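Local structure of 2-nitropropane dioxygenase (Streptomyces ansochromogenes, 3BW2) at residues P259-T264 with M317-G322; R268-R273 with L278-L283; R56-T61 with D121-V126. The protein is an FMN-dependent nitroalkane-oxidising enzyme that probably uses molecular oxygen to denitrify alkyl nitronates such as propionate 3-nitronate. All coordinates share one frame; numbering follows the deposited sequence.

Contacts 1 and 2 lie together on one side of the TIM barrel, their centres about 10 Å apart, whereas contact 3 is on the opposite side of the chain's centre, its own centre about 32 and 33 Å from theirs. Contact 3 closes first along the chain; contact 2 is then nested inside the loop that contact 1 closes. The antiparallel sheet of strands 178-179, 275-278 and 264-267 is common ground for contacts 1 and 2, and a backbone bond between R263 and V279 links them directly. Contact 1 reaches the FMN pocket and contact 2 adjoins contact 1, while contact 3 ties helix 47-60 to the loop entering barrel strand 125-129, well away from the cofactor.

Contact 1 (P259-T264 with M317-G322); sequences PLFART and MALWAG. With FMN (flavin mononucleotide), chain B.
F261 and L319 meet through the leucine methyl CD1, which makes an off-centre CH-pi contact with the F261 ring, 4.2 Å from its centroid and 28° from the ring normal. The two side chains cross at about a right angle, and the methyl comes nearest at CE1, with L319 CD1 3.8 Å from F261 CE1. In L319, CG stands anti to the carbonyl carbon (chi1 -54°) and the chain runs on extended (chi2 178°), which carries CD1 out to the phenylalanine. Farther along, T264 turns its methyl to the other segment: CG2 lies 4.0 Å from A321 O and equally close to G322 O. The hydroxyl of T264 is engaged elsewhere, bonded to R276 of strand 275-278. Beyond this packing, the segment 317-322 presents its other side to FMN. W320 lies against the dimethylbenzene end of the flavin, its CB 3.6 Å from FMN C7 and its CD1 3.7 Å from that same carbon. A318 CB sits above one face of the indole, toward its rim, and H179 meets the indole in an edge-to-face pair. Next along the chain, G322 CA passes 3.4 Å from the phosphate oxygen O2P of FMN; a side chain on this residue would clash with that oxygen, so its absence lets the backbone run this close. T238, whose OG1 is also hydrogen-bonded to FMN, bonds G322 N through the same hydroxyl. Successive inverse gamma turns at A318 and L319 shape the strip, which forms part of the FMN-binding pocket of this TIM-barrel nitronate monooxygenase.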
loop_
_atom_site.group_PDB
_atom_site.type_symbol
_atom_site.label_atom_id
_atom_site.label_comp_id
_atom_site.label_asym_id
_atom_site.label_seq_id
_atom_site.Cartn_x
_atom_site.Cartn_y
_atom_site.Cartn_z
ATOM N N PRO A 259 12.850 7.563 16.467
ATOM C CA PRO A 259 13.084 8.334 15.243
ATOM C C PRO A 259 14.239 7.790 14.406
ATOM O O PRO A 259 14.282 7.989 13.193
ATOM C CB PRO A 259 13.367 9.739 15.769
ATOM C CG PRO A 259 12.512 9.805 16.993
ATOM C CD PRO A 259 12.769 8.456 17.637
ATOM N N LEU A 260 15.169 7.102 15.059
ATOM C CA LEU A 260 16.324 6.529 14.373
ATOM C C LEU A 260 15.949 5.308 13.534
ATOM O O LEU A 260 16.761 4.797 12.762
ATOM C CB LEU A 260 17.395 6.152 15.393
ATOM C CG LEU A 260 17.889 7.338 16.224
ATOM C CD1 LEU A 260 18.920 6.864 17.239
ATOM C CD2 LEU A 260 18.488 8.390 15.302
ATOM N N PHE A 261 14.717 4.842 13.704
ATOM C CA PHE A 261 14.190 3.702 12.958
ATOM C C PHE A 261 12.902 4.220 12.332
ATOM O O PHE A 261 11.836 3.634 12.495
ATOM C CB PHE A 261 13.867 2.543 13.904
ATOM C CG PHE A 261 15.077 1.895 14.512
ATOM C CD1 PHE A 261 15.896 1.068 13.752
ATOM C CD2 PHE A 261 15.395 2.109 15.848
ATOM C CE1 PHE A 261 17.013 0.461 14.313
ATOM C CE2 PHE A 261 16.509 1.508 16.419
ATOM C CZ PHE A 261 17.321 0.681 15.650
ATOM N N ALA A 262 13.020 5.329 11.614
ATOM C CA ALA A 262 11.871 5.971 10.993
ATOM C C ALA A 262 11.214 5.227 9.840
ATOM O O ALA A 262 10.040 5.459 9.553
ATOM C CB ALA A 262 12.259 7.375 10.538
ATOM N N ARG A 263 11.938 4.329 9.181
ATOM C CA ARG A 263 11.340 3.631 8.053
ATOM C C ARG A 263 11.431 2.109 8.090
ATOM O O ARG A 263 12.229 1.532 8.834
ATOM C CB ARG A 263 11.951 4.162 6.749
ATOM C CG ARG A 263 11.254 3.691 5.483
ATOM C CD ARG A 263 11.462 4.680 4.337
ATOM N NE ARG A 263 12.873 4.901 4.028
ATOM C CZ ARG A 263 13.310 5.741 3.094
ATOM N NH1 ARG A 263 12.445 6.443 2.372
ATOM N NH2 ARG A 263 14.612 5.881 2.879
ATOM N N THR A 264 10.587 1.473 7.282
ATOM C CA THR A 264 10.552 0.025 7.172
ATOM C C THR A 264 10.758 -0.356 5.713
ATOM O O THR A 264 10.607 0.474 4.810
ATOM C CB THR A 264 9.196 -0.552 7.612
ATOM O OG1 THR A 264 8.192 -0.199 6.650
ATOM C CG2 THR A 264 8.795 -0.003 8.969
ATOM N N MET A 317 18.890 -7.180 14.939
ATOM C CA MET A 317 17.656 -7.924 15.141
ATOM C C MET A 317 16.671 -7.771 13.988
ATOM O O MET A 317 16.737 -6.804 13.221
ATOM C CB MET A 317 16.986 -7.461 16.435
ATOM C CG MET A 317 17.787 -7.755 17.692
ATOM S SD MET A 317 17.075 -6.954 19.131
ATOM C CE MET A 317 15.510 -7.793 19.234
ATOM N N ALA A 318 15.762 -8.737 13.876
ATOM C CA ALA A 318 14.723 -8.702 12.852
ATOM C C ALA A 318 13.571 -7.901 13.454
ATOM O O ALA A 318 12.662 -8.458 14.063
ATOM C CB ALA A 318 14.263 -10.122 12.511
ATOM N N LEU A 319 13.623 -6.585 13.277
ATOM C CA LEU A 319 12.614 -5.681 13.822
ATOM C C LEU A 319 11.298 -5.643 13.029
ATOM O O LEU A 319 10.914 -4.601 12.493
ATOM C CB LEU A 319 13.219 -4.274 13.913
ATOM C CG LEU A 319 14.538 -4.185 14.700
ATOM C CD1 LEU A 319 15.073 -2.758 14.672
ATOM C CD2 LEU A 319 14.307 -4.641 16.143
ATOM N N TRP A 320 10.606 -6.774 12.963
ATOM C CA TRP A 320 9.341 -6.858 12.233
ATOM C C TRP A 320 8.400 -5.723 12.652
ATOM O O TRP A 320 8.170 -5.500 13.843
ATOM C CB TRP A 320 8.646 -8.193 12.516
ATOM C CG TRP A 320 9.464 -9.427 12.263
ATOM C CD1 TRP A 320 9.460 -10.569 13.017
ATOM C CD2 TRP A 320 10.361 -9.676 11.169
ATOM N NE1 TRP A 320 10.292 -11.509 12.464
ATOM C CE2 TRP A 320 10.859 -10.988 11.329
ATOM C CE3 TRP A 320 10.794 -8.918 10.073
ATOM C CZ2 TRP A 320 11.769 -11.561 10.432
ATOM C CZ3 TRP A 320 11.701 -9.487 9.181
ATOM C CH2 TRP A 320 12.177 -10.797 9.368
ATOM N N ALA A 321 7.850 -5.011 11.673
ATOM C CA ALA A 321 6.941 -3.907 11.967
ATOM C C ALA A 321 6.226 -3.446 10.702
ATOM O O ALA A 321 6.824 -3.406 9.626
ATOM C CB ALA A 321 7.720 -2.737 12.585
ATOM N N GLY A 322 4.945 -3.114 10.837
ATOM C CA GLY A 322 4.174 -2.644 9.702
ATOM C C GLY A 322 4.467 -1.169 9.491
ATOM O O GLY A 322 5.108 -0.539 10.333
HETATM N N1 FMN B . 1.610 -13.867 10.642
HETATM C C2 FMN B . 1.427 -15.257 10.744
HETATM O O2 FMN B . 0.534 -15.809 10.107
HETATM N N3 FMN B . 2.242 -16.018 11.567
HETATM C C4 FMN B . 3.259 -15.467 12.328
HETATM O O4 FMN B . 3.961 -16.192 13.058
HETATM C C4A FMN B . 3.453 -14.060 12.252
HETATM N N5 FMN B . 4.440 -13.435 13.010
HETATM C C5A FMN B . 4.628 -12.051 12.974
HETATM C C6 FMN B . 5.632 -11.459 13.784
HETATM C C7 FMN B . 5.869 -10.041 13.798
HETATM C C7M FMN B . 6.327 -9.507 15.177
HETATM C C8 FMN B . 4.986 -9.262 12.962
HETATM C C8M FMN B . 4.566 -7.833 13.301
HETATM C C9 FMN B . 3.987 -9.846 12.120
HETATM C C9A FMN B . 3.799 -11.249 12.127
HETATM N N10 FMN B . 2.804 -11.876 11.330
HETATM C C10 FMN B . 2.614 -13.273 11.394
HETATM C "C1'" FMN B . 2.030 -11.078 10.278
HETATM C "C2'" FMN B . 0.646 -10.730 10.883
HETATM O "O2'" FMN B . -0.218 -11.843 10.710
HETATM C "C3'" FMN B . -0.038 -9.515 10.166
HETATM O "O3'" FMN B . -0.138 -9.867 8.786
HETATM C "C4'" FMN B . 0.735 -8.191 10.277
HETATM O "O4'" FMN B . 1.127 -8.028 11.640
HETATM C "C5'" FMN B . -0.156 -6.992 9.836
HETATM O "O5'" FMN B . 0.548 -5.722 9.934
HETATM P P FMN B . 0.654 -4.743 11.239
HETATM O O1P FMN B . -0.725 -5.187 11.594
HETATM O O2P FMN B . 0.948 -3.725 10.152
HETATM O O3P FMN B . 1.787 -5.659 11.662
#

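Contact 2 (R268-R273 with L278-L283)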
loop_
_atom_site.group_PDB
_atom_site.type_symbol
_atom_site.label_atom_id
_atom_site.label_comp_id
_atom_site.label_asym_id
_atom_site.label_seq_id
_atom_site.Cartn_x
_atom_site.Cartn_y
_atom_site.Cartn_z
ATOM N N ARG A 268 14.696 -9.895 2.596
ATOM C CA ARG A 268 14.913 -11.325 2.775
ATOM C C ARG A 268 16.167 -11.507 3.627
ATOM O O ARG A 268 16.592 -12.627 3.895
ATOM C CB ARG A 268 15.116 -12.018 1.420
ATOM C CG ARG A 268 13.877 -12.074 0.527
ATOM C CD ARG A 268 14.048 -13.121 -0.589
ATOM N NE ARG A 268 12.880 -13.212 -1.467
ATOM C CZ ARG A 268 12.579 -12.334 -2.423
ATOM N NH1 ARG A 268 13.361 -11.285 -2.644
ATOM N NH2 ARG A 268 11.481 -12.498 -3.151
ATOM N N ALA A 269 16.746 -10.391 4.062
ATOM C CA ALA A 269 17.973 -10.414 4.856
ATOM C C ALA A 269 17.991 -11.360 6.054
ATOM O O ALA A 269 18.971 -12.062 6.283
ATOM C CB ALA A 269 18.307 -8.998 5.326
ATOM N N PHE A 270 16.908 -11.387 6.818
ATOM C CA PHE A 270 16.862 -12.219 8.012
ATOM C C PHE A 270 16.390 -13.660 7.847
ATOM O O PHE A 270 16.849 -14.547 8.568
ATOM C CB PHE A 270 15.982 -11.540 9.065
ATOM C CG PHE A 270 16.464 -10.176 9.472
ATOM C CD1 PHE A 270 17.557 -10.034 10.317
ATOM C CD2 PHE A 270 15.832 -9.032 8.993
ATOM C CE1 PHE A 270 18.017 -8.772 10.683
ATOM C CE2 PHE A 270 16.287 -7.761 9.352
ATOM C CZ PHE A 270 17.382 -7.632 10.199
ATOM N N THR A 271 15.486 -13.902 6.905
ATOM C CA THR A 271 14.928 -15.243 6.758
ATOM C C THR A 271 14.907 -15.854 5.360
ATOM O O THR A 271 14.578 -17.029 5.208
ATOM C CB THR A 271 13.489 -15.258 7.283
ATOM O OG1 THR A 271 12.667 -14.472 6.413
ATOM C CG2 THR A 271 13.424 -14.655 8.685
ATOM N N GLY A 272 15.237 -15.066 4.340
ATOM C CA GLY A 272 15.219 -15.598 2.992
ATOM C C GLY A 272 13.860 -15.471 2.329
ATOM O O GLY A 272 13.656 -15.973 1.225
ATOM N N ARG A 273 12.922 -14.815 3.006
ATOM C CA ARG A 273 11.585 -14.595 2.460
ATOM C C ARG A 273 11.240 -13.136 2.764
ATOM O O ARG A 273 11.660 -12.594 3.785
ATOM C CB ARG A 273 10.562 -15.538 3.114
ATOM C CG ARG A 273 9.570 -16.191 2.134
ATOM C CD ARG A 273 8.705 -17.238 2.845
ATOM N NE ARG A 273 7.872 -18.047 1.947
ATOM C CZ ARG A 273 6.793 -17.608 1.300
ATOM N NH1 ARG A 273 6.106 -18.436 0.518
ATOM N NH2 ARG A 273 6.395 -16.349 1.425
ATOM N N LEU A 278 11.980 -2.833 10.446
ATOM C CA LEU A 278 12.468 -1.461 10.549
ATOM C C LEU A 278 13.868 -1.526 9.945
ATOM O O LEU A 278 14.597 -2.494 10.173
ATOM C CB LEU A 278 12.561 -1.019 12.013
ATOM C CG LEU A 278 11.262 -0.886 12.809
ATOM C CD1 LEU A 278 11.588 -0.616 14.264
ATOM C CD2 LEU A 278 10.421 0.246 12.244
ATOM N N VAL A 279 14.243 -0.523 9.162
ATOM C CA VAL A 279 15.562 -0.524 8.546
ATOM C C VAL A 279 16.636 -0.345 9.615
ATOM O O VAL A 279 16.597 0.601 10.392
ATOM C CB VAL A 279 15.688 0.607 7.495
ATOM C CG1 VAL A 279 17.095 0.632 6.909
ATOM C CG2 VAL A 279 14.656 0.399 6.388
ATOM N N ASN A 280 17.577 -1.279 9.672
ATOM C CA ASN A 280 18.661 -1.197 10.633
ATOM C C ASN A 280 19.944 -1.624 9.935
ATOM O O ASN A 280 19.938 -1.888 8.731
ATOM C CB ASN A 280 18.378 -2.076 11.866
ATOM C CG ASN A 280 18.199 -3.544 11.519
ATOM O OD1 ASN A 280 18.394 -3.952 10.375
ATOM N ND2 ASN A 280 17.834 -4.350 12.520
ATOM N N ARG A 281 21.041 -1.687 10.685
ATOM C CA ARG A 281 22.334 -2.056 10.118
ATOM C C ARG A 281 22.318 -3.361 9.328
ATOM O O ARG A 281 22.751 -3.405 8.175
ATOM C CB ARG A 281 23.388 -2.155 11.229
ATOM C CG ARG A 281 24.798 -2.440 10.718
ATOM C CD ARG A 281 25.772 -2.689 11.863
ATOM N NE ARG A 281 25.423 -3.887 12.625
ATOM C CZ ARG A 281 25.485 -5.129 12.149
ATOM N NH1 ARG A 281 25.885 -5.353 10.902
ATOM N NH2 ARG A 281 25.149 -6.151 12.922
ATOM N N PHE A 282 21.828 -4.428 9.954
ATOM C CA PHE A 282 21.783 -5.735 9.306
ATOM C C PHE A 282 21.033 -5.661 7.977
ATOM O O PHE A 282 21.481 -6.202 6.969
ATOM C CB PHE A 282 21.097 -6.754 10.228
ATOM C CG PHE A 282 21.374 -8.189 9.864
ATOM C CD1 PHE A 282 22.322 -8.925 10.565
ATOM C CD2 PHE A 282 20.698 -8.799 8.811
ATOM C CE1 PHE A 282 22.593 -10.248 10.221
ATOM C CE2 PHE A 282 20.962 -10.119 8.461
ATOM C CZ PHE A 282 21.910 -10.846 9.166
ATOM N N LEU A 283 19.893 -4.983 7.975
ATOM C CA LEU A 283 19.098 -4.871 6.758
ATOM C C LEU A 283 19.847 -4.087 5.683
ATOM O O LEU A 283 19.923 -4.520 4.532
ATOM C CB LEU A 283 17.746 -4.217 7.068
ATOM C CG LEU A 283 16.639 -4.374 6.017
ATOM C CD1 LEU A 283 15.279 -4.139 6.667
ATOM C CD2 LEU A 283 16.872 -3.408 4.857
#
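F270 slides its ring past that of F282 in the opposite direction, an offset pair with planes at 20° and centroids 4.8 Å apart that barely overlap. From CB the side chain sets CG anti to the carbonyl carbon (chi1 -59°), which brings the ring to N280 and F282 at the start of helix 281-286. One flank faces the other phenylalanine: CD1 stands 3.7 Å from F282 CD2, and CE1 comes in tightly, 3.3 Å from that same atom. On the opposite flank CE2 makes a looser contact with L283 CB. At the tip, CZ reaches F282 CB, points edge-on, in the ring plane, at N280 OD1, 3.8 Å away, and packs 3.2 Å from M317 O, the oxygen to which N280 ND2 donates. N280 is the N-cap of the helix, and its OD1 makes the capping bond, accepting from L283 N at 3.0 Å and 162°. The ring of F282 likewise offers its edge to an oxygen, with CE2 3.5 Å from A269 O, a carbonyl that also bonds Y85. A269 CB completes the patch against F282. The loop following strand 264-267 is thus packed on the helix that follows its hairpin partner, strand 275-278. Chemically the join is apolar, and the two ring edges turned to carbonyl oxygens probably add a small electrostatic attraction, so its hold should rest mainly on the fit of the phenylalanines.

Contact 3 (R56-T61 with D121-V126)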
loop_
_atom_site.group_PDB
_atom_site.type_symbol
_atom_site.label_atom_id
_atom_site.label_comp_id
_atom_site.label_asym_id
_atom_site.label_seq_id
_atom_site.Cartn_x
_atom_site.Cartn_y
_atom_site.Cartn_z
ATOM N N ARG A 56 -2.151 -23.520 28.445
ATOM C CA ARG A 56 -1.923 -22.344 29.272
ATOM C C ARG A 56 -3.039 -21.325 29.049
ATOM O O ARG A 56 -3.657 -20.838 29.997
ATOM C CB ARG A 56 -0.579 -21.720 28.898
ATOM C CG ARG A 56 -0.140 -20.548 29.757
ATOM C CD ARG A 56 0.635 -21.024 30.973
ATOM N NE ARG A 56 -0.081 -20.757 32.217
ATOM C CZ ARG A 56 -0.346 -19.539 32.678
ATOM N NH1 ARG A 56 -1.005 -19.394 33.820
ATOM N NH2 ARG A 56 0.055 -18.468 32.004
ATOM N N LEU A 57 -3.296 -21.015 27.785
ATOM C CA LEU A 57 -4.315 -20.042 27.413
ATOM C C LEU A 57 -5.728 -20.426 27.853
ATOM O O LEU A 57 -6.502 -19.569 28.271
ATOM C CB LEU A 57 -4.285 -19.827 25.901
ATOM C CG LEU A 57 -5.215 -18.751 25.343
ATOM C CD1 LEU A 57 -4.962 -17.418 26.050
ATOM C CD2 LEU A 57 -4.978 -18.625 23.848
ATOM N N ARG A 58 -6.067 -21.708 27.750
ATOM C CA ARG A 58 -7.388 -22.167 28.156
ATOM C C ARG A 58 -7.591 -21.928 29.647
ATOM O O ARG A 58 -8.721 -21.782 30.116
ATOM C CB ARG A 58 -7.559 -23.651 27.830
ATOM C CG ARG A 58 -7.781 -23.922 26.347
ATOM C CD ARG A 58 -7.629 -25.405 26.029
ATOM N NE ARG A 58 -8.099 -25.736 24.685
ATOM C CZ ARG A 58 -7.841 -26.885 24.070
ATOM N NH1 ARG A 58 -7.111 -27.815 24.678
ATOM N NH2 ARG A 58 -8.318 -27.109 22.850
ATOM N N GLY A 59 -6.488 -21.883 30.385
ATOM C CA GLY A 59 -6.562 -21.637 31.811
ATOM C C GLY A 59 -6.645 -20.146 32.084
ATOM O O GLY A 59 -6.967 -19.728 33.196
ATOM N N LEU A 60 -6.360 -19.340 31.064
ATOM C CA LEU A 60 -6.414 -17.888 31.204
ATOM C C LEU A 60 -7.734 -17.322 30.705
ATOM O O LEU A 60 -8.215 -16.314 31.217
ATOM C CB LEU A 60 -5.254 -17.239 30.451
ATOM C CG LEU A 60 -3.875 -17.629 30.992
ATOM C CD1 LEU A 60 -2.783 -17.023 30.124
ATOM C CD2 LEU A 60 -3.745 -17.152 32.432
ATOM N N THR A 61 -8.331 -17.969 29.709
ATOM C CA THR A 61 -9.605 -17.492 29.181
ATOM C C THR A 61 -10.454 -18.621 28.620
ATOM O O THR A 61 -9.934 -19.629 28.145
ATOM C CB THR A 61 -9.397 -16.444 28.064
ATOM O OG1 THR A 61 -10.672 -16.013 27.568
ATOM C CG2 THR A 61 -8.594 -17.041 26.915
ATOM N N ASP A 121 -7.427 -32.262 19.910
ATOM C CA ASP A 121 -7.954 -31.374 20.943
ATOM C C ASP A 121 -8.245 -30.023 20.275
ATOM O O ASP A 121 -7.589 -29.022 20.559
ATOM C CB ASP A 121 -6.907 -31.206 22.045
ATOM C CG ASP A 121 -7.491 -30.657 23.329
ATOM O OD1 ASP A 121 -8.663 -30.229 23.319
ATOM O OD2 ASP A 121 -6.769 -30.652 24.349
ATOM N N PRO A 122 -9.260 -29.981 19.395
ATOM C CA PRO A 122 -9.686 -28.799 18.638
ATOM C C PRO A 122 -9.695 -27.444 19.345
ATOM O O PRO A 122 -10.091 -27.329 20.507
ATOM C CB PRO A 122 -11.080 -29.183 18.153
ATOM C CG PRO A 122 -10.992 -30.664 18.008
ATOM C CD PRO A 122 -10.259 -31.057 19.268
ATOM N N VAL A 123 -9.244 -26.421 18.623
ATOM C CA VAL A 123 -9.246 -25.057 19.134
ATOM C C VAL A 123 -10.285 -24.325 18.287
ATOM O O VAL A 123 -10.663 -24.795 17.211
ATOM C CB VAL A 123 -7.862 -24.384 18.995
ATOM C CG1 VAL A 123 -6.824 -25.183 19.783
ATOM C CG2 VAL A 123 -7.471 -24.269 17.531
ATOM N N PRO A 124 -10.765 -23.166 18.754
ATOM C CA PRO A 124 -11.773 -22.414 18.002
ATOM C C PRO A 124 -11.396 -21.976 16.587
ATOM O O PRO A 124 -12.196 -22.105 15.658
ATOM C CB PRO A 124 -12.059 -21.221 18.913
ATOM C CG PRO A 124 -11.796 -21.772 20.279
ATOM C CD PRO A 124 -10.512 -22.534 20.060
ATOM N N VAL A 125 -10.185 -21.455 16.426
ATOM C CA VAL A 125 -9.733 -20.960 15.130
ATOM C C VAL A 125 -8.290 -21.347 14.832
ATOM O O VAL A 125 -7.437 -21.324 15.719
ATOM C CB VAL A 125 -9.822 -19.411 15.075
ATOM C CG1 VAL A 125 -9.399 -18.902 13.696
ATOM C CG2 VAL A 125 -11.239 -18.953 15.418
ATOM N N VAL A 126 -8.027 -21.710 13.581
ATOM C CA VAL A 126 -6.677 -22.056 13.143
ATOM C C VAL A 126 -6.419 -21.306 11.844
ATOM O O VAL A 126 -7.265 -21.304 10.948
ATOM C CB VAL A 126 -6.516 -23.574 12.879
ATOM C CG1 VAL A 126 -5.162 -23.850 12.222
ATOM C CG2 VAL A 126 -6.607 -24.341 14.187
#
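R58 leaves helix 47-60 with CG anti to the carbonyl carbon (chi1 -75°) and then runs extended from CG to NE, carrying its guanidinium across to D121, whose CG lies anti to the backbone N (chi1 -163°). The two charged groups come from opposite directions, and their planes are 43° apart, so the salt bridge is not a flat, two-pronged match. R58 NH1 gives D121 OD2 a short but bent and weak bond of 2.9 Å, while NH2 reaches D121 OD1 more weakly still at 3.2 Å. NH2 has a better partner in the backbone, donating to D121 O at 3.1 Å; this oxygen lies close to the guanidinium plane, although the donor sits well above the carbonyl plane and off its lone pairs. P122 O is also near, 2.9 Å from R58 NH2. In the TIM-barrel fold these residues lie at the end where the strands begin, opposite the cofactor side: helix 47-60 ends here, and residues 121-124 form the loop from helix 111-120 into strand 125-129. D121 OD2 is held a second time by the hydroxyl of Y51, an earlier residue of the same helix as R58, which would help fix the carboxylate. A leucine in place of R58 would probably leave the D121 carboxylate without its counter-charge and D121 O without this donor, weakening the link between helix and loop. V123 CG1 lies oblique to the guanidinium, 3.9 Å from R58 NH2, and V123 together with the R58 side chain rests on F65 of strand 65-70.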